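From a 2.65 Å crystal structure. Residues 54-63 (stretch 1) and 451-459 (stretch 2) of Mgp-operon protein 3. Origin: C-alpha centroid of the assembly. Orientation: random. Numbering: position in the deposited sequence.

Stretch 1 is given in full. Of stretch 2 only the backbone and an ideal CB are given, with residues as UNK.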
ATOM      1  N   VAL A  54       4.026  24.150   4.831  1.00 74.01           N
ATOM      2  CA  VAL A  54       4.942  23.145   4.302  1.00 72.65           C
ATOM      3  C   VAL A  54       4.324  22.539   3.037  1.00 74.36           C
ATOM      4  O   VAL A  54       3.149  22.181   3.053  1.00 74.12           O
ATOM      5  CB  VAL A  54       5.254  22.071   5.383  1.00 76.19           C
ATOM      6  CG1 VAL A  54       6.228  21.024   4.863  1.00 75.47           C
ATOM      7  CG2 VAL A  54       5.788  22.716   6.661  1.00 76.25           C
ATOM      8  N   ALA A  55       5.102  22.445   1.944  1.00 69.12           N
ATOM      9  CA  ALA A  55       4.634  21.874   0.673  1.00 68.06           C
ATOM     10  C   ALA A  55       5.575  20.771   0.167  1.00 71.18           C
ATOM     11  O   ALA A  55       6.737  20.730   0.561  1.00 71.11           O
ATOM     12  CB  ALA A  55       4.479  22.972  -0.375  1.00 68.45           C
ATOM     13  N   LEU A  56       5.060  19.867  -0.679  1.00 66.41           N
ATOM     14  CA  LEU A  56       5.798  18.762  -1.285  1.00 65.36           C
ATOM     15  C   LEU A  56       5.632  18.849  -2.801  1.00 69.57           C
ATOM     16  O   LEU A  56       4.506  18.847  -3.312  1.00 70.08           O
ATOM     17  CB  LEU A  56       5.281  17.410  -0.758  1.00 65.09           C
ATOM     18  CG  LEU A  56       5.969  16.133  -1.264  1.00 68.98           C
ATOM     19  CD1 LEU A  56       7.461  16.140  -0.955  1.00 68.80           C
ATOM     20  CD2 LEU A  56       5.318  14.903  -0.676  1.00 69.49           C
ATOM     21  N   VAL A  57       6.750  18.941  -3.512  1.00 65.08           N
ATOM     22  CA  VAL A  57       6.747  19.064  -4.972  1.00 64.39           C
ATOM     23  C   VAL A  57       7.658  18.029  -5.643  1.00 67.75           C
ATOM     24  O   VAL A  57       8.735  17.722  -5.123  1.00 67.29           O
ATOM     25  CB  VAL A  57       7.077  20.514  -5.459  1.00 67.38           C
ATOM     26  CG1 VAL A  57       5.957  21.500  -5.126  1.00 66.69           C
ATOM     27  CG2 VAL A  57       8.422  21.001  -4.924  1.00 66.84           C
ATOM     28  N   ARG A  58       7.246  17.546  -6.819  1.00 63.55           N
ATOM     29  CA  ARG A  58       8.007  16.587  -7.614  1.00 63.41           C
ATOM     30  C   ARG A  58       7.952  16.945  -9.095  1.00 68.21           C
ATOM     31  O   ARG A  58       7.035  17.636  -9.513  1.00 67.78           O
ATOM     32  CB  ARG A  58       7.524  15.140  -7.351  1.00 62.75           C
ATOM     33  CG  ARG A  58       6.154  14.811  -7.904  1.00 63.20           C
ATOM     34  CD  ARG A  58       5.666  13.464  -7.425  1.00 62.50           C
ATOM     35  NE  ARG A  58       4.273  13.241  -7.825  1.00 60.00           N
ATOM     36  CZ  ARG A  58       3.563  12.170  -7.505  1.00 71.80           C
ATOM     37  NH1 ARG A  58       4.100  11.201  -6.774  1.00 62.12           N
ATOM     38  NH2 ARG A  58       2.308  12.056  -7.915  1.00 62.36           N
ATOM     39  N   SER A  59       8.920  16.478  -9.885  1.00 66.78           N
ATOM     40  CA  SER A  59       8.968  16.753 -11.319  1.00 67.38           C
ATOM     41  C   SER A  59       8.969  15.463 -12.114  1.00 73.47           C
ATOM     42  O   SER A  59       9.649  14.509 -11.729  1.00 73.01           O
ATOM     43  CB  SER A  59      10.195  17.593 -11.665  1.00 71.14           C
ATOM     44  OG  SER A  59      10.540  17.512 -13.037  1.00 81.59           O
ATOM     45  N   ALA A  60       8.229  15.446 -13.245  1.00 71.45           N
ATOM     46  CA  ALA A  60       8.143  14.301 -14.162  1.00 70.75           C
ATOM     47  C   ALA A  60       9.451  14.150 -14.970  1.00 74.14           C
ATOM     48  O   ALA A  60       9.594  13.226 -15.778  1.00 74.34           O
ATOM     49  CB  ALA A  60       6.960  14.476 -15.097  1.00 71.35           C
ATOM     50  N   LEU A  61      10.400  15.065 -14.751  1.00 69.46           N
ATOM     51  CA  LEU A  61      11.686  15.040 -15.423  1.00 69.03           C
ATOM     52  C   LEU A  61      12.759  14.364 -14.585  1.00 73.27           C
ATOM     53  O   LEU A  61      13.892  14.249 -15.051  1.00 74.25           O
ATOM     54  CB  LEU A  61      12.124  16.451 -15.846  1.00 69.01           C
ATOM     55  CG  LEU A  61      11.385  17.067 -17.031  1.00 73.42           C
ATOM     56  CD1 LEU A  61      11.700  18.534 -17.140  1.00 73.53           C
ATOM     57  CD2 LEU A  61      11.718  16.363 -18.335  1.00 75.97           C
ATOM     58  N   VAL A  62      12.414  13.909 -13.360  1.00 68.66           N
ATOM     59  CA  VAL A  62      13.356  13.220 -12.478  1.00 67.84           C
ATOM     60  C   VAL A  62      13.770  11.877 -13.111  1.00 71.67           C
ATOM     61  O   VAL A  62      12.916  11.168 -13.638  1.00 72.00           O
ATOM     62  CB  VAL A  62      12.831  13.089 -11.016  1.00 71.36           C
ATOM     63  CG1 VAL A  62      11.711  12.054 -10.881  1.00 70.93           C
ATOM     64  CG2 VAL A  62      13.967  12.794 -10.045  1.00 71.07           C
ATOM     65  N   ARG A  63      15.079  11.577 -13.130  1.00 66.89           N
ATOM     66  CA  ARG A  63      15.596  10.325 -13.677  1.00 65.85           C
ATOM     67  C   ARG A  63      16.557   9.675 -12.690  1.00 68.54           C
ATOM     68  O   ARG A  63      17.462  10.339 -12.190  1.00 67.36           O
ATOM     69  CB  ARG A  63      16.227  10.519 -15.075  1.00 63.27           C
ATOM     70  CG  ARG A  63      15.212  10.812 -16.191  1.00 62.72           C
ATOM     71  CD  ARG A  63      14.164   9.719 -16.378  1.00 63.42           C
ATOM     72  NE  ARG A  63      13.238  10.013 -17.473  1.00 69.84           N
ATOM     73  CZ  ARG A  63      12.163  10.797 -17.373  1.00 82.89           C
ATOM     74  NH1 ARG A  63      11.867  11.387 -16.221  1.00 66.13           N
ATOM     75  NH2 ARG A  63      11.380  10.998 -18.427  1.00 67.78           N
ATOM     76  N   UNK A 451      11.068   6.326  -7.186  1.00 59.36           N
ATOM     77  CA  UNK A 451      11.428   7.606  -6.580  1.00 59.46           C
ATOM     78  C   UNK A 451      10.281   8.617  -6.685  1.00 65.12           C
ATOM     79  O   UNK A 451       9.880   9.192  -5.668  1.00 65.44           O
ATOM     80  CB  UNK A 451      12.686   8.168  -7.245  1.00 59.46           C
ATOM     81  N   UNK A 452       9.758   8.824  -7.913  1.00 61.95           N
ATOM     82  CA  UNK A 452       8.660   9.753  -8.205  1.00 61.31           C
ATOM     83  C   UNK A 452       7.395   9.452  -7.400  1.00 64.69           C
ATOM     84  O   UNK A 452       6.791  10.379  -6.870  1.00 64.73           O
ATOM     85  CB  UNK A 452       8.332   9.713  -9.699  1.00 61.31           C
ATOM     86  N   UNK A 453       7.012   8.168  -7.278  1.00 60.88           N
ATOM     87  CA  UNK A 453       5.835   7.774  -6.493  1.00 59.70           C
ATOM     88  C   UNK A 453       6.090   7.848  -4.969  1.00 63.18           C
ATOM     89  O   UNK A 453       5.148   8.089  -4.226  1.00 63.32           O
ATOM     90  CB  UNK A 453       5.414   6.354  -6.877  1.00 59.70           C
ATOM     91  N   UNK A 454       7.341   7.641  -4.503  1.00 60.49           N
ATOM     92  CA  UNK A 454       7.671   7.677  -3.067  1.00 60.56           C
ATOM     93  C   UNK A 454       7.566   9.078  -2.425  1.00 65.74           C
ATOM     94  O   UNK A 454       7.449   9.187  -1.200  1.00 65.13           O
ATOM     95  CB  UNK A 454       9.092   7.145  -2.868  1.00 60.56           C
ATOM     96  N   UNK A 455       7.608  10.138  -3.248  1.00 62.56           N
ATOM     97  CA  UNK A 455       7.515  11.518  -2.773  1.00 62.40           C
ATOM     98  C   UNK A 455       6.070  11.965  -2.982  1.00 67.28           C
ATOM     99  O   UNK A 455       5.786  12.797  -3.855  1.00 66.97           O
ATOM    100  CB  UNK A 455       8.498  12.437  -3.501  1.00 62.40           C
ATOM    101  N   UNK A 456       5.146  11.371  -2.186  1.00 64.30           N
ATOM    102  CA  UNK A 456       3.707  11.577  -2.329  1.00 64.20           C
ATOM    103  C   UNK A 456       2.983  12.248  -1.145  1.00 68.87           C
ATOM    104  O   UNK A 456       2.072  13.049  -1.380  1.00 67.42           O
ATOM    105  CB  UNK A 456       3.054  10.217  -2.586  1.00 64.20           C
ATOM    106  N   UNK A 457       3.327  11.887   0.105  1.00 66.55           N
ATOM    107  CA  UNK A 457       2.623  12.415   1.283  1.00 66.67           C
ATOM    108  C   UNK A 457       3.578  12.915   2.354  1.00 70.86           C
ATOM    109  O   UNK A 457       4.583  12.256   2.613  1.00 70.72           O
ATOM    110  CB  UNK A 457       1.712  11.339   1.878  1.00 66.67           C
ATOM    111  N   UNK A 458       3.246  14.037   3.019  1.00 68.07           N
ATOM    112  CA  UNK A 458       4.104  14.573   4.076  1.00 67.88           C
ATOM    113  C   UNK A 458       3.383  14.838   5.410  1.00 72.56           C
ATOM    114  O   UNK A 458       2.154  14.818   5.493  1.00 72.56           O
ATOM    115  CB  UNK A 458       4.742  15.875   3.586  1.00 67.88           C
ATOM    116  N   UNK A 459       4.197  15.094   6.452  1.00 69.59           N
ATOM    117  CA  UNK A 459       3.806  15.414   7.820  1.00 69.04           C
ATOM    118  C   UNK A 459       4.940  16.180   8.480  1.00 74.21           C
ATOM    119  O   UNK A 459       6.116  15.871   8.250  1.00 73.50           O
ATOM    120  CB  UNK A 459       3.465  14.150   8.612  1.00 69.04           C
TER

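Stretch 1 offers a strand whose side chains alternate, with Val-54, Leu-56 and Arg-58 turned toward stretch 2, then a type I turn from Ser-59 to Val-62 that turns Val-62 the same way. Stretch 2 answers with a helix, a short loop and a strand roughly antiparallel to the first, at 155°.

Position 451 is helical and points toward stretch 1, its ideal CB 5.4 Å from Val-62 CG1. That gap suits a long apolar or aromatic side chain; a small one would leave the valine largely untouched. The deposited Tyr-451, chi1 t, places CE2 3.7 Å from Val-62 CG2, while its hydroxyl is hydrogen-bonded elsewhere in the structure.

Position 452 points sideways, but its surroundings are rich: the ideal CB is 4.3 Å from Val-62 CG1 and 5.1 Å from Arg-58 CD, with the carbonyl of Ser-59 nearby. The 452 carbonyl O already takes a hydrogen bond from Arg-58 NH1 at 2.8 Å, so the side chain need not supply that nitrogen with an acceptor. An aromatic or amide could lie against the extended arginine, and an acid could answer the charge. It is His-452, with chi1 t bringing the ring end nearer than the CB direction suggests. The guanidinium of Arg-58 lies flat on the imidazole, planes at 17°, and Arg-58 CD sits over the ring, 3.6 Å from its centroid, as a CH-pi contact. At the ring edge, His-452 CD2 comes 3.2 Å from Ser-59 O.

Positions 453 and 454 both point away. At 453, with the ideal CB 5.0 Å from Arg-58 NH1, small or polar side chains would do as readily as others; Thr-453 places its CA 3.9 Å from Arg-58 NH1. At 454 many would do, and Ser-454 makes no contact across, donating instead from OG to Tyr-451 O at 2.7 Å.

Position 455 is loop, at phi/psi -99/69, and points sideways, its ideal CB 4.6 Å from Leu-56 CD1 and 4.8 Å from Arg-58 CB. A compact side chain, such as valine, threonine or serine, would suit this space. Thr-455, chi1 p, places OG1 3.7 Å from Arg-58 CB.

Position 456 points away, its ideal CB 4.4 Å from Arg-58 NH1; a small side chain sits easily beside the guanidinium, though others are not excluded. Ala-456 keeps its CB at that distance, and its C lies 3.6 Å from Leu-56 CD2.

Position 457 also points away, though Leu-56 CD2 packs 3.7 Å from the backbone N of 457. Stretch 1 leaves the choice open; Gln-457 has its NE2 hydrogen-bonded elsewhere in the structure.

Position 458 points toward stretch 1, its ideal CB 4.4 Å from Leu-56 CD2. A medium-sized apolar side chain suits it, leucine, isoleucine or methionine among them; valine would reach less far. Leu-458, p at both chi angles, brings CD2 within 3.4 Å of Leu-56 CB and 3.9 Å of Val-54 CG1, bridging two strand residues.

Position 459 points away, and many side chains would do; Ala-459 makes no contact.

Stretch 2, residues 451-459: YHTSTAQLA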
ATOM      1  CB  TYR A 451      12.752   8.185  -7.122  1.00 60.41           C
ATOM      2  CG  TYR A 451      13.077   9.536  -6.509  1.00 62.61           C
ATOM      3  CD1 TYR A 451      13.641   9.630  -5.236  1.00 64.10           C
ATOM      4  CD2 TYR A 451      12.727  10.721  -7.155  1.00 63.51           C
ATOM      5  CE1 TYR A 451      13.877  10.866  -4.640  1.00 64.25           C
ATOM      6  CE2 TYR A 451      12.951  11.962  -6.563  1.00 63.86           C
ATOM      7  CZ  TYR A 451      13.532  12.029  -5.310  1.00 70.69           C
ATOM      8  OH  TYR A 451      13.762  13.252  -4.743  1.00 73.08           O
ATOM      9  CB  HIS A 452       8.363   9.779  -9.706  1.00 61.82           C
ATOM     10  CG  HIS A 452       7.498  10.922 -10.125  1.00 64.78           C
ATOM     11  ND1 HIS A 452       6.149  10.756 -10.338  1.00 66.48           N
ATOM     12  CD2 HIS A 452       7.821  12.215 -10.355  1.00 66.27           C
ATOM     13  CE1 HIS A 452       5.691  11.942 -10.701  1.00 65.80           C
ATOM     14  NE2 HIS A 452       6.664  12.853 -10.723  1.00 66.04           N
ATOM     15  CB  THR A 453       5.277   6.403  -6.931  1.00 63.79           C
ATOM     16  OG1 THR A 453       6.300   5.409  -6.874  1.00 62.64           O
ATOM     17  CG2 THR A 453       4.638   6.431  -8.314  1.00 60.30           C
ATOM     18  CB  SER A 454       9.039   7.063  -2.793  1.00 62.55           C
ATOM     19  OG  SER A 454      10.091   7.833  -3.351  1.00 68.17           O
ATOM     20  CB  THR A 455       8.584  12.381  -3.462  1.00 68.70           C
ATOM     21  OG1 THR A 455       8.319  12.451  -4.865  1.00 70.28           O
ATOM     22  CG2 THR A 455       9.993  11.860  -3.236  1.00 63.18           C
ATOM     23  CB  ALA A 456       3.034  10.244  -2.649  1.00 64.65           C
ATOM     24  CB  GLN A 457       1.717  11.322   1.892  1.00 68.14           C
ATOM     25  CG  GLN A 457       0.764  10.641   0.921  1.00 71.53           C
ATOM     26  CD  GLN A 457      -0.068   9.607   1.620  1.00 82.52           C
ATOM     27  OE1 GLN A 457      -1.014   9.939   2.341  1.00 80.74           O
ATOM     28  NE2 GLN A 457       0.264   8.333   1.419  1.00 66.38           N
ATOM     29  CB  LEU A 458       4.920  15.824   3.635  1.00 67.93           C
ATOM     30  CG  LEU A 458       4.216  17.128   3.197  1.00 72.40           C
ATOM     31  CD1 LEU A 458       3.710  17.907   4.363  1.00 72.62           C
ATOM     32  CD2 LEU A 458       5.208  18.058   2.591  1.00 75.09           C
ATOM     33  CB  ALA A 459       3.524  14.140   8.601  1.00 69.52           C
TER
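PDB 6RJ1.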